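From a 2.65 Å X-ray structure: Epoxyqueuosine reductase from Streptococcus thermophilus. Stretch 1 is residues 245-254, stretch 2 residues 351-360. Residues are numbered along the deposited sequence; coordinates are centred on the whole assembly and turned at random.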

# COMPACT_ATOMS: atom_id res chain seq x y z
N LYS A 245 -11.40 5.58 -3.99
CA LYS A 245 -12.39 5.48 -5.05
C LYS A 245 -12.76 6.86 -5.55
O LYS A 245 -12.35 7.84 -4.99
N GLY A 246 -13.48 6.90 -6.64
CA GLY A 246 -13.84 8.16 -7.25
C GLY A 246 -12.81 8.69 -8.22
O GLY A 246 -12.02 7.96 -8.84
N MET A 247 -12.79 10.00 -8.30
CA MET A 247 -12.02 10.73 -9.24
C MET A 247 -10.80 11.27 -8.51
O MET A 247 -10.95 12.07 -7.59
N MET A 248 -9.60 10.86 -8.90
CA MET A 248 -8.34 11.40 -8.35
C MET A 248 -8.18 12.87 -8.65
O MET A 248 -8.17 13.25 -9.81
N ASP A 249 -7.98 13.71 -7.62
CA ASP A 249 -7.79 15.15 -7.84
C ASP A 249 -6.62 15.41 -8.78
O ASP A 249 -5.63 14.66 -8.78
N MET A 250 -6.73 16.49 -9.54
CA MET A 250 -5.72 16.91 -10.51
C MET A 250 -4.29 16.88 -10.00
O MET A 250 -3.37 16.50 -10.73
N GLU A 251 -4.09 17.30 -8.77
CA GLU A 251 -2.73 17.41 -8.26
C GLU A 251 -1.98 16.08 -8.32
O GLU A 251 -0.78 16.04 -8.64
N PHE A 252 -2.66 15.00 -7.95
CA PHE A 252 -1.97 13.72 -7.75
C PHE A 252 -1.76 12.92 -9.02
O PHE A 252 -0.94 12.02 -9.03
N ARG A 253 -2.50 13.25 -10.07
CA ARG A 253 -2.43 12.52 -11.33
C ARG A 253 -1.01 12.53 -11.89
O ARG A 253 -0.41 11.46 -12.14
N LYS A 254 -0.48 13.73 -12.09
CA LYS A 254 0.87 13.89 -12.63
C LYS A 254 1.89 13.17 -11.73
O LYS A 254 2.84 12.55 -12.20
N PRO A 351 -18.08 5.70 -15.85
CA PRO A 351 -17.90 7.15 -15.92
C PRO A 351 -16.59 7.67 -15.34
O PRO A 351 -16.02 8.61 -15.88
N ILE A 352 -16.11 7.10 -14.24
CA ILE A 352 -14.81 7.54 -13.71
C ILE A 352 -13.73 7.39 -14.77
O ILE A 352 -12.96 8.34 -15.02
N HIS A 353 -13.72 6.24 -15.44
CA HIS A 353 -12.78 6.01 -16.53
C HIS A 353 -12.97 6.97 -17.70
O HIS A 353 -11.99 7.50 -18.23
N THR A 354 -14.21 7.21 -18.08
CA THR A 354 -14.50 8.16 -19.13
C THR A 354 -13.90 9.52 -18.82
O THR A 354 -13.20 10.13 -19.63
N ALA A 355 -14.22 10.03 -17.64
CA ALA A 355 -13.76 11.38 -17.26
C ALA A 355 -12.24 11.43 -17.18
O ALA A 355 -11.60 12.40 -17.55
N THR A 356 -11.66 10.35 -16.72
CA THR A 356 -10.20 10.30 -16.60
C THR A 356 -9.60 10.27 -18.01
O THR A 356 -8.69 11.03 -18.31
N ALA A 357 -10.20 9.48 -18.89
CA ALA A 357 -9.76 9.40 -20.28
C ALA A 357 -9.87 10.74 -21.02
O ALA A 357 -8.97 11.10 -21.77
N ILE A 358 -10.96 11.49 -20.81
CA ILE A 358 -11.10 12.80 -21.42
C ILE A 358 -9.94 13.71 -21.04
O ILE A 358 -9.29 14.29 -21.90
N TRP A 359 -9.62 13.75 -19.74
CA TRP A 359 -8.44 14.43 -19.27
C TRP A 359 -7.20 13.92 -19.99
O TRP A 359 -6.36 14.70 -20.43
N ALA A 360 -7.07 12.60 -20.05
CA ALA A 360 -5.86 11.97 -20.58
C ALA A 360 -5.60 12.40 -22.03
O ALA A 360 -4.43 12.62 -22.43

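Stretch 2 is helical throughout, and one side of it carries the contact with stretch 1. The facing residues are Ile352, Ala355, Thr356 and Trp359, spaced three or four apart as expected for one side of a helix. No direct hydrogen bond links the two stretches.

Pro351 makes no contact with stretch 1. Ile352 points toward it, with chi1 m and chi2 p. Its CG2 lies 3.7 Å from Gly246 O. Gly246 has no side chain, and its backbone angles alone call for glycine, because a CB would jam against the carbonyl O of Lys245. Met247 reaches the same part of the helix. Its CB leaves sideways, but the t, p, t rotamer brings its end nearer. Met247 SD is 4.4 Å from Ile352 CG1, a loose apolar contact.

His353 CB points away and Thr354 CB sideways; neither touches stretch 1. Ala355 points toward it. Its CB is 3.4 Å from Met247 CE, so the methionine methyl packs closely on the small alanine.

Thr356 is buried, with its CB sideways and chi1 m. This rotamer lets OG1 donate to Ile352 O, 2.7 Å away, one turn back in the helix. Met247 CE also lies 3.4 Å from Thr356 OG1. Water 1 donates to Thr356 OG1 at 3.0 Å and accepts a weak bond from Met248 N at 3.2 Å. It therefore provides a polar bridge between the stretches. The Met248 side chain itself makes no contact with stretch 2.

Ala357 points away, and Ile358 is out of reach.

Trp359 points toward stretch 1 with chi1 t and has the largest covered area of any residue here. Arg253, also buried and pointing toward its partner, lies over one face of the indole. Its chi1 is m, and chi2 and chi3 are t, giving an extended chain. Arg253 CD sits 3.7 Å from the centroid of the Trp359 six-membered ring, a CH-pi contact. Arg253 CZ is 4.5 Å from the centroid of the five-membered ring, a cation-pi contact. Arg253 NH1 approaches Trp359 CG to 3.2 Å. The guanidinium is held by Met248 O, which accepts from Arg253 NE at 2.8 Å and from Arg253 NH2 at 3.1 Å.

Met250 approaches the same indole obliquely. Its t, p, p rotamer brings SD to 3.3 Å from Trp359 NE1, in a sulfur-aromatic contact. Ala360 closes the stretch without touching stretch 1.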

# COMPACT_ATOMS: atom_id res chain seq x y z
CB LYS A 245 -13.63 4.76 -4.56
CG LYS A 245 -13.37 3.29 -4.37
CD LYS A 245 -14.66 2.60 -4.02
CE LYS A 245 -14.50 1.10 -4.09
NZ LYS A 245 -15.68 0.52 -3.40
CB MET A 247 -12.94 11.81 -9.76
CG MET A 247 -12.58 12.35 -11.10
SD MET A 247 -12.93 11.25 -12.48
CE MET A 247 -11.84 12.10 -13.62
CB MET A 248 -7.12 10.67 -8.93
CG MET A 248 -5.76 11.04 -8.31
SD MET A 248 -4.32 10.09 -8.86
CE MET A 248 -4.78 8.40 -8.50
CB ASP A 249 -7.53 15.89 -6.52
CG ASP A 249 -7.36 17.40 -6.72
OD1 ASP A 249 -8.39 18.09 -6.87
OD2 ASP A 249 -6.20 17.90 -6.73
CB MET A 250 -6.03 18.34 -11.00
CG MET A 250 -5.31 18.71 -12.29
SD MET A 250 -5.89 17.75 -13.70
CE MET A 250 -7.55 18.33 -13.95
CB GLU A 251 -2.73 17.91 -6.83
CG GLU A 251 -1.34 18.10 -6.23
CD GLU A 251 -1.36 18.50 -4.77
OE1 GLU A 251 -2.41 19.01 -4.29
OE2 GLU A 251 -0.32 18.30 -4.10
CB PHE A 252 -2.69 12.86 -6.72
CG PHE A 252 -3.03 13.60 -5.48
CD1 PHE A 252 -2.04 14.10 -4.69
CD2 PHE A 252 -4.34 13.80 -5.12
CE1 PHE A 252 -2.34 14.80 -3.53
CE2 PHE A 252 -4.66 14.49 -3.97
CZ PHE A 252 -3.65 15.00 -3.17
CB ARG A 253 -3.40 13.11 -12.33
CG ARG A 253 -4.86 13.04 -11.89
CD ARG A 253 -5.83 13.63 -12.91
NE ARG A 253 -7.16 13.82 -12.35
CZ ARG A 253 -8.16 14.41 -13.00
NH1 ARG A 253 -8.02 14.85 -14.23
NH2 ARG A 253 -9.31 14.55 -12.42
CB LYS A 254 1.18 15.37 -12.73
CG LYS A 254 2.25 15.72 -13.72
CD LYS A 254 2.52 17.22 -13.69
CE LYS A 254 3.82 17.58 -14.40
NZ LYS A 254 4.12 19.03 -14.30
CB PRO A 351 -19.08 7.69 -15.12
CG PRO A 351 -20.10 6.61 -15.17
CD PRO A 351 -19.35 5.32 -15.20
CB ILE A 352 -14.38 6.79 -12.44
CG1 ILE A 352 -14.89 7.49 -11.20
CG2 ILE A 352 -12.87 6.80 -12.27
CD1 ILE A 352 -16.36 7.69 -11.20
CB HIS A 353 -12.86 4.59 -17.05
CG HIS A 353 -12.44 3.57 -16.05
ND1 HIS A 353 -12.76 2.23 -16.18
CD2 HIS A 353 -11.77 3.69 -14.88
CE1 HIS A 353 -12.24 1.57 -15.16
NE2 HIS A 353 -11.66 2.44 -14.35
CB THR A 354 -16.01 8.31 -19.33
OG1 THR A 354 -16.57 7.07 -19.77
CG2 THR A 354 -16.33 9.40 -20.38
CB ALA A 355 -14.36 11.77 -15.94
CB THR A 356 -9.76 9.10 -15.78
OG1 THR A 356 -10.44 9.14 -14.51
CG2 THR A 356 -8.29 9.12 -15.58
CB ALA A 357 -10.55 8.33 -21.03
CB ILE A 358 -12.42 13.45 -21.00
CG1 ILE A 358 -13.57 12.79 -21.77
CG2 ILE A 358 -12.40 14.94 -21.29
CD1 ILE A 358 -14.90 13.18 -21.24
CB TRP A 359 -8.26 14.23 -17.75
CG TRP A 359 -6.95 14.76 -17.20
CD1 TRP A 359 -6.62 16.06 -17.00
CD2 TRP A 359 -5.82 13.99 -16.82
NE1 TRP A 359 -5.34 16.16 -16.50
CE2 TRP A 359 -4.83 14.90 -16.36
CE3 TRP A 359 -5.54 12.64 -16.79
CZ2 TRP A 359 -3.58 14.48 -15.91
CZ3 TRP A 359 -4.28 12.21 -16.33
CH2 TRP A 359 -3.32 13.13 -15.90
CB ALA A 360 -5.95 10.45 -20.45
O HOH W 1 -9.20 10.52 -12.10